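Local coordinates for putative cell adhesion protein (Bacteroides eggerthii, PDB 4GPV) that probably serves as a FimA-like fimbrial subunit that is built into a cell-surface pilus of a gut Bacteroides and contributes to adhesion, at residues A[49-54]-A[90-95]; A[85-90]-A[134-139]. All coordinates share one frame; numbering follows the deposited sequence.

The two interactions are neighbours in one mixed beta sheet, with centres about 11 Å apart. They share Ala-90, the last residue of strand 83-90. In interaction 2 that strand pairs with strand 133-138. In interaction 1 the loop that follows it folds back against the start of strand 50-56. Strand 83-90 therefore lies between the other two. Leu-51 N stands 2.8 Å from Val-89 O, a probable hydrogen bond, and Phe-53 N to Tyr-87 O repeats this spacing. On the face of Ala-86, Leu-54 CD2 packs 3.7 Å from Ala-86 CB. The pairing along the sheet is antiparallel at both borders of strand 83-90.

Interaction 1: A[49-54]-A[90-95]; sequences NYLVFL and ANTGAL
Asn-49 places CG between its backbone N and carbonyl carbon (chi1 54°), and this puts CG on the side of the Gly-93 backbone, where OD1 can reach Gly-93 N. Leu-51 sets CG beside its backbone N, and its methyl groups reach Leu-95. The amide oxygen Asn-49 OD1 accepts a hydrogen bond from Gly-93 N at 3.0 Å. The donor lies above the carbonyl plane, 36° out of it. Water 1 lies 2.7 Å from Asn-49 OD1 and 2.6 Å from Gly-93 O, between the side chain and the loop backbone. On the other branch, Asn-49 ND2 donates to water 2, which makes a weak bond to Asn-91 O. The backbone adds a further tie, Asn-91 N to Asn-49 O at 2.8 Å. Asn-49 N makes a weak bond back to Asn-91 OD1, whose stronger partner is Asn-48 N. An alanine in place of Asn-49 would probably leave Gly-93 N without this acceptor and set the loop freer to move. Further along, Leu-51 crosses Leu-95 at about a right angle. Leu-51 CD2 meets Leu-95 CB at 3.9 Å, and the two CD1 methyls, of Leu-51 and Leu-95, are 4.0 Å apart. Phe-100 also touches Leu-51. Tyr-50 and Ala-90 form an antiparallel non-hydrogen-bonded pair, with Tyr-50 CB 3.8 Å from Ala-90 CA. The Tyr-50 ring leads away from the loop, and its hydroxyl bonds Asn-71. Gly-93 has a positive phi of 83°, which glycine adopts readily. In this sheet-edge arrangement the residue just before strand 50-56 holds, through its backbone and its amide, the loop that leaves the neighbouring antiparallel strand.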
loop_
_atom_site.group_PDB
_atom_site.type_symbol
_atom_site.label_atom_id
_atom_site.label_comp_id
_atom_site.label_asym_id
_atom_site.label_seq_id
_atom_site.Cartn_x
_atom_site.Cartn_y
_atom_site.Cartn_z
ATOM N N ASN A 49 11.627 12.496 6.860
ATOM C CA ASN A 49 11.407 12.967 8.220
ATOM C C ASN A 49 10.832 11.830 9.042
ATOM O O ASN A 49 10.408 10.798 8.478
ATOM C CB ASN A 49 10.445 14.158 8.225
ATOM C CG ASN A 49 9.152 13.852 7.515
ATOM O OD1 ASN A 49 8.325 13.050 7.998
ATOM N ND2 ASN A 49 9.001 14.428 6.321
ATOM N N TYR A 50 10.833 11.988 10.361
ATOM C CA TYR A 50 10.232 10.946 11.206
ATOM C C TYR A 50 9.851 11.532 12.562
ATOM O O TYR A 50 10.295 12.620 12.915
ATOM C CB TYR A 50 11.183 9.734 11.370
ATOM C CG TYR A 50 12.525 10.065 12.001
ATOM C CD1 TYR A 50 13.596 10.485 11.223
ATOM C CD2 TYR A 50 12.714 9.969 13.382
ATOM C CE1 TYR A 50 14.829 10.803 11.798
ATOM C CE2 TYR A 50 13.944 10.282 13.967
ATOM C CZ TYR A 50 15.004 10.681 13.165
ATOM O OH TYR A 50 16.228 10.982 13.703
ATOM N N LEU A 51 9.031 10.805 13.300
ATOM C CA LEU A 51 8.624 11.140 14.660
ATOM C C LEU A 51 9.022 9.995 15.575
ATOM O O LEU A 51 8.843 8.830 15.216
ATOM C CB LEU A 51 7.103 11.406 14.790
ATOM C CG LEU A 51 6.489 12.489 13.875
ATOM C CD1 LEU A 51 4.950 12.408 13.888
ATOM C CD2 LEU A 51 6.926 13.874 14.318
ATOM N N VAL A 52 9.496 10.317 16.766
ATOM C CA VAL A 52 9.823 9.305 17.785
ATOM C C VAL A 52 8.934 9.591 19.008
ATOM O O VAL A 52 8.943 10.708 19.545
ATOM C CB VAL A 52 11.330 9.222 18.205
ATOM C CG1 VAL A 52 11.584 8.075 19.197
ATOM C CG2 VAL A 52 12.263 9.102 16.999
ATOM N N PHE A 53 8.168 8.586 19.425
ATOM C CA PHE A 53 7.316 8.657 20.606
ATOM C C PHE A 53 7.899 7.747 21.669
ATOM O O PHE A 53 8.212 6.592 21.378
ATOM C CB PHE A 53 5.865 8.235 20.293
ATOM C CG PHE A 53 5.235 8.960 19.131
ATOM C CD1 PHE A 53 5.491 8.560 17.820
ATOM C CD2 PHE A 53 4.366 10.022 19.346
ATOM C CE1 PHE A 53 4.919 9.236 16.737
ATOM C CE2 PHE A 53 3.794 10.707 18.261
ATOM C CZ PHE A 53 4.077 10.312 16.968
ATOM N N LEU A 54 8.043 8.258 22.895
ATOM C CA LEU A 54 8.564 7.461 23.989
ATOM C C LEU A 54 7.488 7.321 25.043
ATOM O O LEU A 54 6.880 8.321 25.405
ATOM C CB LEU A 54 9.827 8.093 24.604
ATOM C CG LEU A 54 11.042 8.244 23.687
ATOM C CD1 LEU A 54 12.149 9.080 24.387
ATOM C CD2 LEU A 54 11.588 6.906 23.294
ATOM N N ALA A 90 7.840 7.195 10.076
ATOM C CA ALA A 90 8.586 8.018 9.116
ATOM C C ALA A 90 7.677 8.508 8.003
ATOM O O ALA A 90 6.734 7.805 7.599
ATOM C CB ALA A 90 9.715 7.188 8.497
ATOM N N ASN A 91 7.995 9.689 7.480
ATOM C CA ASN A 91 7.458 10.280 6.261
ATOM C C ASN A 91 6.008 10.711 6.339
ATOM O O ASN A 91 5.356 10.819 5.307
ATOM C CB ASN A 91 7.714 9.330 5.068
ATOM C CG ASN A 91 9.180 9.186 4.756
ATOM O OD1 ASN A 91 9.986 10.076 5.051
ATOM N ND2 ASN A 91 9.565 8.104 4.081
ATOM N N THR A 92 5.541 11.122 7.526
ATOM C CA THR A 92 4.189 11.691 7.624
ATOM C C THR A 92 4.270 13.235 7.779
ATOM O O THR A 92 3.240 13.886 7.903
ATOM C CB THR A 92 3.356 11.078 8.742
ATOM O OG1 THR A 92 3.918 11.401 10.038
ATOM C CG2 THR A 92 3.093 9.570 8.548
ATOM N N GLY A 93 5.472 13.778 7.793
ATOM C CA GLY A 93 5.713 15.221 7.894
ATOM C C GLY A 93 5.682 15.784 9.297
ATOM O O GLY A 93 5.757 15.040 10.272
ATOM N N ALA A 94 5.602 17.141 9.414
ATOM C CA ALA A 94 5.610 17.833 10.705
ATOM C C ALA A 94 4.573 17.293 11.671
ATOM O O ALA A 94 3.479 16.893 11.260
ATOM C CB ALA A 94 5.400 19.329 10.510
ATOM N N LEU A 95 4.913 17.318 12.964
ATOM C CA LEU A 95 4.022 16.867 14.019
ATOM C C LEU A 95 2.737 17.722 14.073
ATOM O O LEU A 95 1.645 17.159 14.055
ATOM C CB LEU A 95 4.754 16.887 15.384
ATOM C CG LEU A 95 3.919 16.495 16.629
ATOM C CD1 LEU A 95 3.481 15.024 16.586
ATOM C CD2 LEU A 95 4.668 16.805 17.933
HETATM O O HOH W 1 7.604 13.230 10.624
HETATM O O HOH W 2 6.846 13.475 4.396
#

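Interaction 2: A[85-90]-A[134-139]; sequences KAYVVA and SGESEV
The Tyr-87 ring runs alongside Glu-136, in the same direction. Glu-136 CB makes an off-centre CH-pi contact with the ring, 4.1 Å from its centroid. Farther out, Glu-136 CD comes within 3.7 Å of Tyr-87 CE2. The ring and carboxylate planes are 49° apart, so the groups do not stack flat. Beyond CG the Glu-136 chain is extended, and the carboxylate runs out beside the Tyr-87 ring. Lys-85 approaches from the same strand as Tyr-87. Its chain bends at chi2 and chi3, and Lys-85 NZ forms a salt bridge to Glu-136 OE2 at 2.8 Å. Glu-136 OE2 receives it on its anti lone pair, the one away from OE1. Water 3 donates to both Glu-136 OE2 and Tyr-87 OH, joining the carboxylate to the phenol. Tyr-87 OH is also hydrogen-bonded to Glu-106 OE2 of helix 106-111. The positive charge of Lys-85 would probably help to keep Glu-136 ionised. These three side chains share one face of the sheet. Phe-195 also packs there, its ring meeting Tyr-87 edge-to-face. On the other face, Ala-86 CB packs 3.9 Å from Val-139 CG2, next to Leu-54 of strand 50-56. Val-88 on this face rests on Val-151 and Leu-153 of strand 146-169. The backbones are joined by two hydrogen-bonded pairs. Ala-86 N to Ser-137 O is 2.8 Å and nearly straight at 173°, and Ser-137 N returns a bond to Ala-86 O. Val-88 and Gly-135 repeat the exchange, with Val-88 N to Gly-135 O at 2.8 Å. The strands run antiparallel. This is a regular antiparallel pairing inside the mixed sheet, with a salt bridge between diagonal neighbours on one face and apolar packing on the other.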
loop_
_atom_site.group_PDB
_atom_site.type_symbol
_atom_site.label_atom_id
_atom_site.label_comp_id
_atom_site.label_asym_id
_atom_site.label_seq_id
_atom_site.Cartn_x
_atom_site.Cartn_y
_atom_site.Cartn_z
ATOM N N LYS A 85 9.088 2.072 25.970
ATOM C CA LYS A 85 8.832 1.759 24.559
ATOM C C LYS A 85 9.091 2.944 23.688
ATOM O O LYS A 85 8.739 4.065 24.064
ATOM C CB LYS A 85 7.362 1.334 24.375
ATOM C CG LYS A 85 7.020 -0.094 24.795
ATOM C CD LYS A 85 7.421 -1.151 23.756
ATOM C CE LYS A 85 6.498 -1.266 22.574
ATOM N NZ LYS A 85 7.045 -2.215 21.579
ATOM N N ALA A 86 9.675 2.697 22.502
ATOM C CA ALA A 86 9.908 3.726 21.487
ATOM C C ALA A 86 9.178 3.317 20.225
ATOM O O ALA A 86 9.269 2.155 19.816
ATOM C CB ALA A 86 11.411 3.881 21.227
ATOM N N TYR A 87 8.344 4.216 19.686
ATOM C CA TYR A 87 7.644 4.025 18.424
ATOM C C TYR A 87 8.154 5.052 17.463
ATOM O O TYR A 87 8.384 6.219 17.852
ATOM C CB TYR A 87 6.146 4.194 18.627
ATOM C CG TYR A 87 5.480 3.107 19.438
ATOM C CD1 TYR A 87 5.463 3.159 20.827
ATOM C CD2 TYR A 87 4.726 2.119 18.821
ATOM C CE1 TYR A 87 4.829 2.168 21.579
ATOM C CE2 TYR A 87 4.049 1.151 19.561
ATOM C CZ TYR A 87 4.105 1.178 20.941
ATOM O OH TYR A 87 3.432 0.223 21.666
ATOM N N VAL A 88 8.342 4.635 16.205
ATOM C CA VAL A 88 8.850 5.548 15.161
ATOM C C VAL A 88 7.907 5.489 13.961
ATOM O O VAL A 88 7.545 4.399 13.507
ATOM C CB VAL A 88 10.318 5.220 14.732
ATOM C CG1 VAL A 88 10.786 6.129 13.591
ATOM C CG2 VAL A 88 11.287 5.326 15.916
ATOM N N VAL A 89 7.545 6.650 13.441
ATOM C CA VAL A 89 6.761 6.761 12.221
ATOM C C VAL A 89 7.558 7.656 11.292
ATOM O O VAL A 89 7.905 8.759 11.689
ATOM C CB VAL A 89 5.307 7.279 12.433
ATOM C CG1 VAL A 89 4.580 7.393 11.092
ATOM C CG2 VAL A 89 4.513 6.374 13.381
ATOM N N ALA A 90 7.840 7.195 10.076
ATOM C CA ALA A 90 8.586 8.018 9.116
ATOM C C ALA A 90 7.677 8.508 8.003
ATOM O O ALA A 90 6.734 7.805 7.599
ATOM C CB ALA A 90 9.715 7.188 8.497
ATOM N N SER A 134 6.955 2.436 9.677
ATOM C CA SER A 134 6.797 2.503 11.114
ATOM C C SER A 134 7.496 1.322 11.767
ATOM O O SER A 134 7.772 0.305 11.132
ATOM C CB SER A 134 5.318 2.573 11.501
ATOM O OG SER A 134 4.695 1.312 11.280
ATOM N N GLY A 135 7.798 1.473 13.032
ATOM C CA GLY A 135 8.456 0.424 13.798
ATOM C C GLY A 135 8.437 0.746 15.264
ATOM O O GLY A 135 8.079 1.856 15.651
ATOM N N GLU A 136 8.831 -0.230 16.112
ATOM C CA GLU A 136 8.818 0.031 17.553
ATOM C C GLU A 136 9.861 -0.829 18.232
ATOM O O GLU A 136 10.215 -1.887 17.711
ATOM C CB GLU A 136 7.416 -0.258 18.160
ATOM C CG GLU A 136 7.012 -1.728 18.127
ATOM C CD GLU A 136 5.552 -2.022 18.393
ATOM O OE1 GLU A 136 4.734 -1.830 17.468
ATOM O OE2 GLU A 136 5.232 -2.501 19.505
ATOM N N SER A 137 10.286 -0.421 19.425
ATOM C CA SER A 137 11.279 -1.189 20.167
ATOM C C SER A 137 11.130 -0.966 21.648
ATOM O O SER A 137 10.675 0.105 22.079
ATOM C CB SER A 137 12.682 -0.770 19.719
ATOM O OG SER A 137 13.710 -1.371 20.494
ATOM N N GLU A 138 11.570 -1.961 22.435
ATOM C CA GLU A 138 11.667 -1.831 23.882
ATOM C C GLU A 138 12.864 -0.904 24.209
ATOM O O GLU A 138 13.843 -0.868 23.451
ATOM C CB GLU A 138 11.843 -3.220 24.547
ATOM C CG GLU A 138 11.518 -3.191 26.036
ATOM C CD GLU A 138 11.657 -4.488 26.816
ATOM O OE1 GLU A 138 12.238 -5.461 26.281
ATOM O OE2 GLU A 138 11.209 -4.515 27.985
ATOM N N VAL A 139 12.752 -0.131 25.278
ATOM C CA VAL A 139 13.810 0.763 25.767
ATOM C C VAL A 139 14.393 0.111 27.020
ATOM O O VAL A 139 13.631 -0.186 27.938
ATOM C CB VAL A 139 13.282 2.187 26.041
ATOM C CG1 VAL A 139 14.367 3.065 26.654
ATOM C CG2 VAL A 139 12.746 2.812 24.752
HETATM O O HOH W 3 2.698 -2.183 20.608
#